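PDB 6PTM: uncharacterized protein from Bacteroides ovatus CL02T12C04, which probably acts as a family GH42 exo-carrageenase, a glycoside hydrolase that removes sugar units from the ends of carrageenan chains. Local coordinates for residues V227-S232 against Y288-E293; A389-K394 against N417-G422; M196-V201 against Q265-L270; T274-A279 against R383-Q388. One frame throughout, in Å; residues are numbered along the deposited sequence.

Contact 1. Residues V227-S232 against Y288-E293. With EDO (1,2-ethanediol), chain B.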
loop_
_atom_site.group_PDB
_atom_site.type_symbol
_atom_site.label_atom_id
_atom_site.label_comp_id
_atom_site.label_asym_id
_atom_site.label_seq_id
_atom_site.Cartn_x
_atom_site.Cartn_y
_atom_site.Cartn_z
ATOM N N VAL A 227 4.864 7.343 -15.359
ATOM C CA VAL A 227 4.515 6.734 -16.674
ATOM C C VAL A 227 3.769 5.425 -16.409
ATOM O O VAL A 227 4.240 4.593 -15.617
ATOM C CB VAL A 227 5.764 6.513 -17.535
ATOM C CG1 VAL A 227 5.415 5.920 -18.888
ATOM C CG2 VAL A 227 6.551 7.803 -17.694
ATOM N N PHE A 228 2.617 5.275 -17.035
ATOM C CA PHE A 228 1.714 4.107 -16.849
ATOM C C PHE A 228 1.873 3.200 -18.064
ATOM O O PHE A 228 1.475 3.630 -19.167
ATOM C CB PHE A 228 0.290 4.621 -16.696
ATOM C CG PHE A 228 -0.735 3.596 -16.289
ATOM C CD1 PHE A 228 -1.152 2.610 -17.163
ATOM C CD2 PHE A 228 -1.349 3.671 -15.051
ATOM C CE1 PHE A 228 -2.104 1.680 -16.770
ATOM C CE2 PHE A 228 -2.345 2.772 -14.689
ATOM C CZ PHE A 228 -2.721 1.787 -15.551
ATOM N N LEU A 229 2.422 1.993 -17.891
ATOM C CA LEU A 229 2.470 0.987 -18.981
ATOM C C LEU A 229 1.228 0.112 -18.905
ATOM O O LEU A 229 1.069 -0.612 -17.887
ATOM C CB LEU A 229 3.724 0.130 -18.863
ATOM C CG LEU A 229 4.976 0.730 -19.482
ATOM C CD1 LEU A 229 5.474 1.868 -18.623
ATOM C CD2 LEU A 229 6.062 -0.352 -19.675
ATOM N N ASN A 230 0.399 0.181 -19.945
ATOM C CA ASN A 230 -0.799 -0.666 -20.147
ATOM C C ASN A 230 -0.395 -1.978 -20.805
ATOM O O ASN A 230 0.468 -1.938 -21.710
ATOM C CB ASN A 230 -1.842 0.003 -21.031
ATOM C CG ASN A 230 -2.855 -1.000 -21.541
ATOM O OD1 ASN A 230 -2.594 -1.680 -22.549
ATOM N ND2 ASN A 230 -3.981 -1.093 -20.831
ATOM N N HIS A 231 -0.987 -3.087 -20.353
ATOM C CA HIS A 231 -0.701 -4.447 -20.883
ATOM C C HIS A 231 -1.980 -5.194 -21.284
ATOM O O HIS A 231 -1.847 -6.374 -21.645
ATOM C CB HIS A 231 0.155 -5.236 -19.876
ATOM C CG HIS A 231 1.521 -4.667 -19.686
ATOM N ND1 HIS A 231 2.509 -4.825 -20.623
ATOM C CD2 HIS A 231 2.054 -3.923 -18.687
ATOM C CE1 HIS A 231 3.609 -4.207 -20.200
ATOM N NE2 HIS A 231 3.358 -3.650 -19.006
ATOM N N SER A 232 -3.168 -4.589 -21.191
ATOM C CA SER A 232 -4.447 -5.257 -21.552
ATOM C C SER A 232 -4.701 -5.201 -23.060
ATOM O O SER A 232 -5.478 -6.004 -23.533
ATOM C CB SER A 232 -5.598 -4.669 -20.811
ATOM O OG SER A 232 -5.737 -3.313 -21.132
ATOM N N TYR A 288 8.241 4.813 -13.395
ATOM C CA TYR A 288 7.590 4.035 -14.466
ATOM C C TYR A 288 6.849 2.862 -13.824
ATOM O O TYR A 288 7.459 1.963 -13.186
ATOM C CB TYR A 288 8.631 3.551 -15.477
ATOM C CG TYR A 288 9.371 4.632 -16.216
ATOM C CD1 TYR A 288 10.411 5.328 -15.604
ATOM C CD2 TYR A 288 9.105 4.897 -17.551
ATOM C CE1 TYR A 288 11.122 6.303 -16.282
ATOM C CE2 TYR A 288 9.813 5.870 -18.248
ATOM C CZ TYR A 288 10.824 6.572 -17.609
ATOM O OH TYR A 288 11.566 7.509 -18.257
ATOM N N MET A 289 5.533 2.878 -13.984
ATOM C CA MET A 289 4.622 1.881 -13.372
ATOM C C MET A 289 4.454 0.730 -14.362
ATOM O O MET A 289 3.859 0.959 -15.435
ATOM C CB MET A 289 3.294 2.578 -13.077
ATOM C CG MET A 289 2.500 1.944 -11.965
ATOM S SD MET A 289 1.708 0.448 -12.484
ATOM C CE MET A 289 0.688 0.951 -13.871
ATOM N N LEU A 290 5.023 -0.439 -14.071
ATOM C CA LEU A 290 5.285 -1.448 -15.124
ATOM C C LEU A 290 4.028 -2.276 -15.414
ATOM O O LEU A 290 3.962 -2.808 -16.519
ATOM C CB LEU A 290 6.455 -2.365 -14.752
ATOM C CG LEU A 290 7.796 -1.669 -14.553
ATOM C CD1 LEU A 290 8.871 -2.668 -14.157
ATOM C CD2 LEU A 290 8.208 -0.880 -15.784
ATOM N N CYS A 291 3.070 -2.365 -14.485
ATOM C CA CYS A 291 1.783 -3.038 -14.744
ATOM C C CYS A 291 0.783 -2.701 -13.630
ATOM O O CYS A 291 1.175 -2.697 -12.436
ATOM C CB CYS A 291 1.960 -4.556 -14.815
ATOM S SG CYS A 291 0.521 -5.426 -15.499
ATOM N N ASN A 292 -0.470 -2.516 -14.037
ATOM C CA ASN A 292 -1.696 -2.426 -13.204
ATOM C C ASN A 292 -2.116 -3.818 -12.677
ATOM O O ASN A 292 -2.581 -4.628 -13.491
ATOM C CB ASN A 292 -2.808 -1.853 -14.087
ATOM C CG ASN A 292 -4.075 -1.551 -13.328
ATOM O OD1 ASN A 292 -4.341 -0.406 -12.908
ATOM N ND2 ASN A 292 -4.859 -2.583 -13.158
ATOM N N GLU A 293 -2.075 -4.043 -11.363
ATOM C CA GLU A 293 -2.628 -5.240 -10.659
ATOM C C GLU A 293 -2.279 -6.496 -11.444
ATOM O O GLU A 293 -3.162 -7.252 -11.864
ATOM C CB GLU A 293 -4.144 -5.155 -10.472
ATOM C CG GLU A 293 -4.561 -4.010 -9.554
ATOM C CD GLU A 293 -5.970 -4.155 -8.989
ATOM O OE1 GLU A 293 -6.781 -4.865 -9.629
ATOM O OE2 GLU A 293 -6.239 -3.564 -7.933
HETATM C C1 EDO B . -5.518 0.291 -17.613
HETATM O O1 EDO B . -4.737 0.643 -18.748
HETATM C C2 EDO B . -5.027 -1.005 -17.076
HETATM O O2 EDO B . -5.136 -2.106 -17.983
HETATM O O HOH W 1 -0.999 -2.082 -16.885
#

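Contact 2. Residues A389-K394 against N417-G422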
loop_
_atom_site.group_PDB
_atom_site.type_symbol
_atom_site.label_atom_id
_atom_site.label_comp_id
_atom_site.label_asym_id
_atom_site.label_seq_id
_atom_site.Cartn_x
_atom_site.Cartn_y
_atom_site.Cartn_z
ATOM N N ALA A 389 15.842 6.012 -14.534
ATOM C CA ALA A 389 14.440 5.557 -14.375
ATOM C C ALA A 389 14.273 4.882 -13.012
ATOM O O ALA A 389 15.057 4.001 -12.669
ATOM C CB ALA A 389 14.048 4.616 -15.489
ATOM N N LYS A 390 13.208 5.230 -12.309
ATOM C CA LYS A 390 12.771 4.472 -11.126
ATOM C C LYS A 390 11.519 3.706 -11.550
ATOM O O LYS A 390 10.649 4.311 -12.184
ATOM C CB LYS A 390 12.594 5.429 -9.955
ATOM C CG LYS A 390 13.811 6.256 -9.565
ATOM C CD LYS A 390 13.712 6.538 -8.075
ATOM C CE LYS A 390 14.406 7.753 -7.503
ATOM N NZ LYS A 390 15.234 8.503 -8.445
ATOM N N THR A 391 11.466 2.416 -11.252
ATOM C CA THR A 391 10.319 1.575 -11.613
ATOM C C THR A 391 9.592 1.144 -10.348
ATOM O O THR A 391 10.217 1.012 -9.273
ATOM C CB THR A 391 10.734 0.392 -12.490
ATOM O OG1 THR A 391 11.531 -0.516 -11.722
ATOM C CG2 THR A 391 11.480 0.854 -13.724
ATOM N N HIS A 392 8.324 0.834 -10.553
ATOM C CA HIS A 392 7.461 0.174 -9.568
ATOM C C HIS A 392 6.337 -0.525 -10.297
ATOM O O HIS A 392 6.154 -0.328 -11.506
ATOM C CB HIS A 392 6.953 1.200 -8.534
ATOM C CG HIS A 392 6.362 2.420 -9.141
ATOM N ND1 HIS A 392 4.995 2.595 -9.267
ATOM C CD2 HIS A 392 6.947 3.539 -9.612
ATOM C CE1 HIS A 392 4.764 3.768 -9.815
ATOM N NE2 HIS A 392 5.961 4.387 -10.031
ATOM N N ILE A 393 5.575 -1.272 -9.520
ATOM C CA ILE A 393 4.474 -2.130 -10.006
ATOM C C ILE A 393 3.257 -1.881 -9.107
ATOM O O ILE A 393 3.428 -1.820 -7.858
ATOM C CB ILE A 393 4.962 -3.592 -9.999
ATOM C CG1 ILE A 393 6.265 -3.764 -10.789
ATOM C CG2 ILE A 393 3.887 -4.546 -10.487
ATOM C CD1 ILE A 393 7.020 -5.053 -10.415
ATOM N N LYS A 394 2.067 -1.760 -9.701
ATOM C CA LYS A 394 0.827 -1.577 -8.898
ATOM C C LYS A 394 0.401 -2.949 -8.353
ATOM O O LYS A 394 -0.568 -3.564 -8.850
ATOM C CB LYS A 394 -0.256 -0.881 -9.708
ATOM C CG LYS A 394 -1.534 -0.635 -8.913
ATOM C CD LYS A 394 -2.683 -0.190 -9.740
ATOM C CE LYS A 394 -2.438 1.162 -10.398
ATOM N NZ LYS A 394 -3.645 1.647 -11.123
ATOM N N ASN A 417 13.399 -5.328 -6.282
ATOM C CA ASN A 417 13.742 -5.000 -7.691
ATOM C C ASN A 417 13.256 -3.610 -8.109
ATOM O O ASN A 417 13.671 -3.145 -9.195
ATOM C CB ASN A 417 13.264 -6.082 -8.648
ATOM C CG ASN A 417 14.047 -7.359 -8.448
ATOM O OD1 ASN A 417 14.989 -7.365 -7.653
ATOM N ND2 ASN A 417 13.639 -8.430 -9.119
ATOM N N SER A 418 12.391 -3.004 -7.304
ATOM C CA SER A 418 11.784 -1.695 -7.631
ATOM C C SER A 418 12.483 -0.554 -6.886
ATOM O O SER A 418 12.725 -0.683 -5.700
ATOM C CB SER A 418 10.325 -1.713 -7.276
ATOM O OG SER A 418 9.578 -2.511 -8.158
ATOM N N GLU A 419 12.785 0.525 -7.597
ATOM C CA GLU A 419 13.373 1.759 -7.013
ATOM C C GLU A 419 12.344 2.438 -6.094
ATOM O O GLU A 419 12.757 3.110 -5.168
ATOM C CB GLU A 419 13.926 2.675 -8.103
ATOM C CG GLU A 419 15.069 2.059 -8.881
ATOM C CD GLU A 419 14.738 0.900 -9.810
ATOM O OE1 GLU A 419 13.610 0.826 -10.333
ATOM O OE2 GLU A 419 15.625 0.072 -10.005
ATOM N N ILE A 420 11.057 2.331 -6.439
ATOM C CA ILE A 420 9.922 2.901 -5.653
ATOM C C ILE A 420 9.022 1.722 -5.239
ATOM O O ILE A 420 8.827 0.856 -6.067
ATOM C CB ILE A 420 9.158 3.954 -6.488
ATOM C CG1 ILE A 420 9.971 5.228 -6.747
ATOM C CG2 ILE A 420 7.802 4.270 -5.884
ATOM C CD1 ILE A 420 9.370 6.143 -7.776
ATOM N N ILE A 421 8.543 1.687 -3.996
ATOM C CA ILE A 421 7.629 0.610 -3.526
ATOM C C ILE A 421 6.248 0.920 -4.088
ATOM O O ILE A 421 5.605 1.846 -3.602
ATOM C CB ILE A 421 7.638 0.478 -2.001
ATOM C CG1 ILE A 421 9.053 0.244 -1.482
ATOM C CG2 ILE A 421 6.707 -0.630 -1.569
ATOM C CD1 ILE A 421 9.160 0.344 0.011
ATOM N N GLY A 422 5.846 0.188 -5.119
ATOM C CA GLY A 422 4.507 0.310 -5.707
ATOM C C GLY A 422 3.534 -0.622 -5.024
ATOM O O GLY A 422 3.967 -1.730 -4.567
HETATM O O HOH W 2 10.212 -2.839 -10.761
HETATM O O HOH W 3 6.821 -2.115 -6.907
#

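Contact 3. Residues M196-V201 against Q265-L270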
loop_
_atom_site.group_PDB
_atom_site.type_symbol
_atom_site.label_atom_id
_atom_site.label_comp_id
_atom_site.label_asym_id
_atom_site.label_seq_id
_atom_site.Cartn_x
_atom_site.Cartn_y
_atom_site.Cartn_z
ATOM N N MET A 196 0.925 4.912 -21.863
ATOM C CA MET A 196 1.138 4.251 -23.170
ATOM C C MET A 196 0.777 2.772 -23.071
ATOM O O MET A 196 0.572 2.273 -21.959
ATOM C CB MET A 196 2.582 4.413 -23.640
ATOM C CG MET A 196 3.590 3.892 -22.678
ATOM S SD MET A 196 5.186 4.343 -23.371
ATOM C CE MET A 196 6.219 3.546 -22.141
ATOM N N THR A 197 0.683 2.126 -24.232
ATOM C CA THR A 197 0.199 0.747 -24.413
ATOM C C THR A 197 0.996 0.109 -25.549
ATOM O O THR A 197 1.390 0.832 -26.520
ATOM C CB THR A 197 -1.317 0.746 -24.652
ATOM O OG1 THR A 197 -1.666 -0.614 -24.845
ATOM C CG2 THR A 197 -1.765 1.570 -25.839
ATOM N N ASN A 198 1.200 -1.206 -25.470
ATOM C CA ASN A 198 1.821 -1.916 -26.604
ATOM C C ASN A 198 0.988 -1.706 -27.882
ATOM O O ASN A 198 1.554 -1.836 -28.948
ATOM C CB ASN A 198 2.083 -3.368 -26.256
ATOM C CG ASN A 198 3.169 -3.471 -25.212
ATOM O OD1 ASN A 198 4.316 -3.150 -25.479
ATOM N ND2 ASN A 198 2.812 -3.937 -24.044
ATOM N N ALA A 199 -0.299 -1.374 -27.807
ATOM C CA ALA A 199 -1.108 -1.114 -29.031
ATOM C C ALA A 199 -0.561 0.124 -29.756
ATOM O O ALA A 199 -0.908 0.320 -30.931
ATOM C CB ALA A 199 -2.578 -0.962 -28.710
ATOM N N ASN A 200 0.274 0.940 -29.105
ATOM C CA ASN A 200 0.852 2.149 -29.757
ATOM C C ASN A 200 2.003 1.728 -30.663
ATOM O O ASN A 200 2.547 2.617 -31.361
ATOM C CB ASN A 200 1.367 3.195 -28.762
ATOM C CG ASN A 200 0.324 3.753 -27.819
ATOM O OD1 ASN A 200 0.636 4.020 -26.660
ATOM N ND2 ASN A 200 -0.889 3.953 -28.306
ATOM N N VAL A 201 2.433 0.449 -30.600
ATOM C CA VAL A 201 3.382 -0.121 -31.593
ATOM C C VAL A 201 2.517 -0.595 -32.767
ATOM O O VAL A 201 1.821 -1.636 -32.604
ATOM C CB VAL A 201 4.248 -1.271 -31.037
ATOM C CG1 VAL A 201 5.217 -1.778 -32.104
ATOM C CG2 VAL A 201 5.017 -0.876 -29.788
ATOM N N GLN A 265 9.552 -8.418 -28.334
ATOM C CA GLN A 265 9.837 -7.474 -29.454
ATOM C C GLN A 265 8.948 -6.225 -29.279
ATOM O O GLN A 265 9.445 -5.075 -29.372
ATOM C CB GLN A 265 9.600 -8.139 -30.817
ATOM C CG GLN A 265 9.671 -7.155 -32.003
ATOM C CD GLN A 265 9.188 -7.799 -33.281
ATOM O OE1 GLN A 265 9.574 -8.922 -33.556
ATOM N NE2 GLN A 265 8.287 -7.141 -34.020
ATOM N N VAL A 266 7.667 -6.430 -29.027
ATOM C CA VAL A 266 6.681 -5.318 -29.040
ATOM C C VAL A 266 6.981 -4.391 -27.855
ATOM O O VAL A 266 7.031 -3.143 -28.042
ATOM C CB VAL A 266 5.220 -5.823 -29.076
ATOM C CG1 VAL A 266 4.245 -4.695 -28.792
ATOM C CG2 VAL A 266 4.867 -6.490 -30.405
ATOM N N ASN A 267 7.197 -4.963 -26.671
ATOM C CA ASN A 267 7.514 -4.150 -25.477
ATOM C C ASN A 267 8.828 -3.393 -25.708
ATOM O O ASN A 267 8.855 -2.206 -25.384
ATOM C CB ASN A 267 7.513 -5.007 -24.210
ATOM C CG ASN A 267 6.102 -5.258 -23.748
ATOM O OD1 ASN A 267 5.541 -4.492 -22.963
ATOM N ND2 ASN A 267 5.500 -6.309 -24.262
ATOM N N SER A 268 9.870 -4.052 -26.215
ATOM C CA SER A 268 11.185 -3.430 -26.546
ATOM C C SER A 268 10.957 -2.264 -27.523
ATOM O O SER A 268 11.521 -1.186 -27.305
ATOM C CB SER A 268 12.164 -4.442 -27.082
ATOM O OG SER A 268 12.575 -5.308 -26.026
ATOM N N ASP A 269 10.080 -2.458 -28.508
ATOM C CA ASP A 269 9.812 -1.438 -29.557
ATOM C C ASP A 269 9.068 -0.259 -28.927
ATOM O O ASP A 269 9.425 0.903 -29.242
ATOM C CB ASP A 269 9.071 -2.030 -30.763
ATOM C CG ASP A 269 9.954 -2.806 -31.723
ATOM O OD1 ASP A 269 11.164 -2.691 -31.627
ATOM O OD2 ASP A 269 9.404 -3.480 -32.576
ATOM N N LEU A 270 8.065 -0.535 -28.089
ATOM C CA LEU A 270 7.339 0.537 -27.374
ATOM C C LEU A 270 8.346 1.395 -26.601
ATOM O O LEU A 270 8.336 2.640 -26.796
ATOM C CB LEU A 270 6.247 -0.025 -26.449
ATOM C CG LEU A 270 5.423 1.044 -25.742
ATOM C CD1 LEU A 270 4.669 1.911 -26.752
ATOM C CD2 LEU A 270 4.432 0.427 -24.767
#

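Contact 4. Residues T274-A279 against R383-Q388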
loop_
_atom_site.group_PDB
_atom_site.type_symbol
_atom_site.label_atom_id
_atom_site.label_comp_id
_atom_site.label_asym_id
_atom_site.label_seq_id
_atom_site.Cartn_x
_atom_site.Cartn_y
_atom_site.Cartn_z
ATOM N N THR A 274 9.585 5.546 -27.290
ATOM C CA THR A 274 8.868 6.499 -26.416
ATOM C C THR A 274 9.804 7.042 -25.338
ATOM O O THR A 274 9.834 8.257 -25.167
ATOM C CB THR A 274 7.604 5.864 -25.811
ATOM O OG1 THR A 274 7.960 4.726 -25.011
ATOM C CG2 THR A 274 6.615 5.471 -26.887
ATOM N N VAL A 275 10.515 6.179 -24.615
ATOM C CA VAL A 275 11.241 6.599 -23.386
ATOM C C VAL A 275 12.303 7.644 -23.703
ATOM O O VAL A 275 12.454 8.542 -22.885
ATOM C CB VAL A 275 11.748 5.382 -22.582
ATOM C CG1 VAL A 275 12.781 5.732 -21.532
ATOM C CG2 VAL A 275 10.571 4.685 -21.953
ATOM N N PRO A 276 13.013 7.684 -24.864
ATOM C CA PRO A 276 13.933 8.794 -25.137
ATOM C C PRO A 276 13.328 10.205 -25.021
ATOM O O PRO A 276 14.033 11.099 -24.697
ATOM C CB PRO A 276 14.395 8.520 -26.579
ATOM C CG PRO A 276 14.368 7.009 -26.637
ATOM C CD PRO A 276 13.065 6.668 -25.932
ATOM N N TYR A 277 12.035 10.367 -25.255
ATOM C CA TYR A 277 11.334 11.665 -25.129
ATOM C C TYR A 277 11.062 12.006 -23.660
ATOM O O TYR A 277 10.862 13.199 -23.365
ATOM C CB TYR A 277 10.015 11.618 -25.891
ATOM C CG TYR A 277 10.162 11.574 -27.387
ATOM C CD1 TYR A 277 10.489 12.705 -28.110
ATOM C CD2 TYR A 277 9.961 10.399 -28.084
ATOM C CE1 TYR A 277 10.579 12.673 -29.497
ATOM C CE2 TYR A 277 10.059 10.341 -29.466
ATOM C CZ TYR A 277 10.360 11.493 -30.185
ATOM O OH TYR A 277 10.464 11.418 -31.556
ATOM N N MET A 278 11.046 11.009 -22.773
ATOM C CA MET A 278 10.582 11.166 -21.374
ATOM C C MET A 278 11.799 11.285 -20.451
ATOM O O MET A 278 11.599 11.719 -19.283
ATOM C CB MET A 278 9.785 9.953 -20.881
ATOM C CG MET A 278 8.707 9.521 -21.789
ATOM S SD MET A 278 7.759 8.156 -21.061
ATOM C CE MET A 278 7.034 7.462 -22.539
ATOM N N ALA A 279 12.987 10.861 -20.906
ATOM C CA ALA A 279 14.120 10.548 -20.006
ATOM C C ALA A 279 14.519 11.807 -19.230
ATOM O O ALA A 279 14.709 12.875 -19.862
ATOM C CB ALA A 279 15.290 9.978 -20.772
ATOM N N ARG A 383 15.656 1.293 -18.677
ATOM C CA ARG A 383 16.954 1.837 -18.211
ATOM C C ARG A 383 17.929 2.092 -19.374
ATOM O O ARG A 383 18.744 3.008 -19.199
ATOM C CB ARG A 383 17.572 0.937 -17.142
ATOM C CG ARG A 383 16.806 0.997 -15.830
ATOM C CD ARG A 383 17.196 2.173 -14.952
ATOM N NE ARG A 383 18.583 2.019 -14.571
ATOM C CZ ARG A 383 19.027 1.138 -13.691
ATOM N NH1 ARG A 383 18.166 0.359 -13.055
ATOM N NH2 ARG A 383 20.333 1.048 -13.461
ATOM N N LYS A 384 17.830 1.356 -20.490
ATOM C CA LYS A 384 18.627 1.563 -21.730
ATOM C C LYS A 384 18.403 2.973 -22.275
ATOM O O LYS A 384 19.362 3.510 -22.768
ATOM C CB LYS A 384 18.251 0.602 -22.853
ATOM C CG LYS A 384 18.717 -0.824 -22.596
ATOM C CD LYS A 384 18.537 -1.772 -23.760
ATOM C CE LYS A 384 18.817 -3.207 -23.350
ATOM N NZ LYS A 384 18.319 -4.124 -24.387
ATOM N N TYR A 385 17.193 3.529 -22.174
ATOM C CA TYR A 385 16.833 4.860 -22.725
ATOM C C TYR A 385 16.756 5.914 -21.613
ATOM O O TYR A 385 17.003 7.093 -21.900
ATOM C CB TYR A 385 15.605 4.692 -23.615
ATOM C CG TYR A 385 15.840 3.647 -24.671
ATOM C CD1 TYR A 385 15.406 2.339 -24.513
ATOM C CD2 TYR A 385 16.631 3.940 -25.764
ATOM C CE1 TYR A 385 15.672 1.364 -25.460
ATOM C CE2 TYR A 385 16.917 2.978 -26.716
ATOM C CZ TYR A 385 16.452 1.686 -26.551
ATOM O OH TYR A 385 16.738 0.784 -27.518
ATOM N N ASP A 386 16.504 5.542 -20.362
ATOM C CA ASP A 386 16.491 6.517 -19.232
ATOM C C ASP A 386 17.273 5.933 -18.060
ATOM O O ASP A 386 16.700 5.262 -17.194
ATOM C CB ASP A 386 15.057 6.837 -18.794
ATOM C CG ASP A 386 14.973 7.819 -17.639
ATOM O OD1 ASP A 386 16.034 8.231 -17.150
ATOM O OD2 ASP A 386 13.848 8.101 -17.193
ATOM N N PRO A 387 18.598 6.170 -17.975
ATOM C CA PRO A 387 19.410 5.511 -16.953
ATOM C C PRO A 387 19.091 5.967 -15.512
ATOM O O PRO A 387 19.479 5.263 -14.599
ATOM C CB PRO A 387 20.854 5.835 -17.376
ATOM C CG PRO A 387 20.735 6.348 -18.810
ATOM C CD PRO A 387 19.390 7.052 -18.857
ATOM N N GLN A 388 18.307 7.038 -15.339
ATOM C CA GLN A 388 17.780 7.503 -14.029
ATOM C C GLN A 388 16.386 6.900 -13.721
ATOM O O GLN A 388 15.803 7.265 -12.723
ATOM C CB GLN A 388 17.696 9.036 -14.014
ATOM C CG GLN A 388 19.014 9.737 -14.322
ATOM C CD GLN A 388 20.120 9.170 -13.464
ATOM O OE1 GLN A 388 21.100 8.607 -13.961
ATOM N NE2 GLN A 388 19.948 9.277 -12.152
#

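Contact 1. Residues V227-S232 against Y288-E293
Phe228 and Met289 lie side by side on adjacent parallel strands, 225-230 and 288-292. The fold is consistent with the (beta/alpha)8 barrel of GH42 enzymes. Two backbone bonds join the strands: Met289 N to Val227 O (2.7 Å) and Leu229 N to Met289 O (3.0 Å). The Met289 side chain starts against the partner backbone, with CB 3.4 Å from Val227 O. It then bends at chi2 (-76°) and again at chi3, which swings its end over the Phe228 ring. SD stands above that face, 5.3 Å from the Phe228 centroid, a distant Met-aromatic contact. CE does the touching. It sits over the ring centre, 3.6 Å from the Phe228 centroid and 13° off the normal, a CH-pi contact. Asn292 OD1 comes to the ring edge near CZ, and Lys394 NZ bonds to this oxygen. On the other side of the sheet, Val227 CB packs on Tyr288 CD2 (3.7 Å), under helix 261-278. His231 NE2 makes a weak bond to Leu290 O, while its ND1 is bonded to Tyr256 OH. Asn230 ND2 bonds to O1 of an ethanediol, probably from the crystallisation liquor. One water donates to Leu229 O (2.7 Å) and accepts from Asn292 N (2.9 Å).

Contact 2. Residues A389-K394 against N417-G422
Glu419 OE1 takes two hydrogen bonds from Thr391. The backbone N meets it at 2.8 Å on the anti side, slightly out of the carboxylate plane. Thr391 OG1 donates to the same OE1, also at 2.8 Å, nearly in line with its C-O bond. OG1 lies between the backbone N and the carbonyl carbon (chi1 68°), which puts it beside N, and both reach one oxygen. Ile420 N bonds to Thr391 O (3.2 Å). Two waters add bridges. One donates to Thr391 OG1 and Ser418 OG. The other donates to Ser418 OG and accepts from Ile393 N and Gly422 N. Ser418 OG is also hydrogen-bonded to Leu414 O. Gly422 CA approaches Ile393 O (3.2 Å) in a CA-H...O contact. Apolar contacts are Lys390 CB on Glu419 CB (3.6 Å) and the His392 ring alongside Ile420, CD2 to CB 3.8 Å. His392 NE2 is bonded to Leu286 O. Strands 391-394 and 421-423 are probably successive strands of the barrel. Their meeting relies on a carboxylate and waters more than on a regular ladder. The N-H and O-H donors would probably favour the carboxylate form, with a weak, long ion pair from OE2 to Arg383 NH1.

Contact 3. Residues M196-V201 against Q265-L270
Strand 192-197 of the parallel sheet, probably part of the barrel, runs into a 3-10 turn, and this turn packs against helix 261-278. Leu270 of the helix buries the most surface, facing Met196, Thr197, Asn198, Asn200 and Val201. Its CG is trans to the backbone N (chi1 -177°), which carries the isobutyl group across to the strand end. There CD1 and CD2 both lie 3.5 Å from Thr197 O. Leu270 CG rests against Met196 SD (4.1 Å), and Leu270 CB meets Val201 CG2 (3.7 Å). The same Val201 methyl lies against the Leu270 N to Val266 O bond of the helix. Val201 CG1 touches Asp269 CB more loosely. Asn198 CB packs on Val266 CG1 (3.6 Å).

The turn is braced from within. Asn200 N bonds to Thr197 O (2.8 Å), and Asn200 OD1 accepts from Thr197 N. Thr197 OG1 is tied to Asn230 OD1 on the next strand.

The polar link across the contact is between two amides whose planes stand 70° apart. Asn267 ND2 is already engaged by Ala263 O and Tyr256 OH, which fixes the amide and turns its oxygen to Asn198. Asn198 ND2 donates to Asn267 OD1 at 3.0 Å. The bond is bent, 143° at the hydrogen. Asn267 OD1 lies close to the Asn198 amide plane, but ND2 of Asn198 stands well out of the Asn267 carbonyl plane.

Contact 4. Residues T274-A279 against R383-Q388
Val275 has chi1 at 165°, which extends CG1 toward the 383-388 segment. Asp386 CG is turned away from its backbone N (chi1 180°), beside the carbonyl carbon; its CB faces the helix. Val275 CG1 fits into the angle between two CB atoms, 3.7 Å from Tyr385 CB and 3.7 Å from Asp386 CB. Both of these side chains cross Val275 at about a right angle. Pro276 lies alongside Tyr385 and points the same way. Its CG is 3.9 Å from Tyr385 CD2. Lys384 CB covers one face of this tyrosine ring. Ala279 comes next along the chain. Its CB touches Tyr385 O (3.5 Å) and Asp386 CB (3.7 Å), and its CA sits near the Asp386 carboxylate.

No hydrogen bond spans the two segments, so the contact is van der Waals packing. The carboxylate is held by other partners. Asp386 OD2 bonds to Tyr288 OH on strand 288-292. Asp386 OD1 accepts from Gln388 N at 3.1 Å, with the donor 42° above the carboxylate plane. This second bond forms an Asx turn at Asp386. Pro276 has no N-H to give, and helix 261-278 is kinked there. The contact joins the C-terminal ends of two helices that lie between successive strands of the parallel sheet along the chain, consistent with a (beta/alpha)8 fold.

From the N terminus, contact 3 opens first at 196-201. Contact 1 opens at 227-232 before contact 3 closes at 265-270, so these two cross. Contact 4 opens at 274-279, on the same helix, before contact 1 closes at 288-293, so they cross as well. Contact 4 closes at 383-388. Contact 2 follows in series, closing the short loop from 389-394 to 417-422. Contacts 3 and 4 set helix 261-278 against the end of strand 192-197 and the end of helix 358-385. Contact 1 lies within the parallel sheet, and contact 2 carries it on from 391-394 to 421-423. Tyr288 OH to Asp386 OD2 connects contacts 1 and 4.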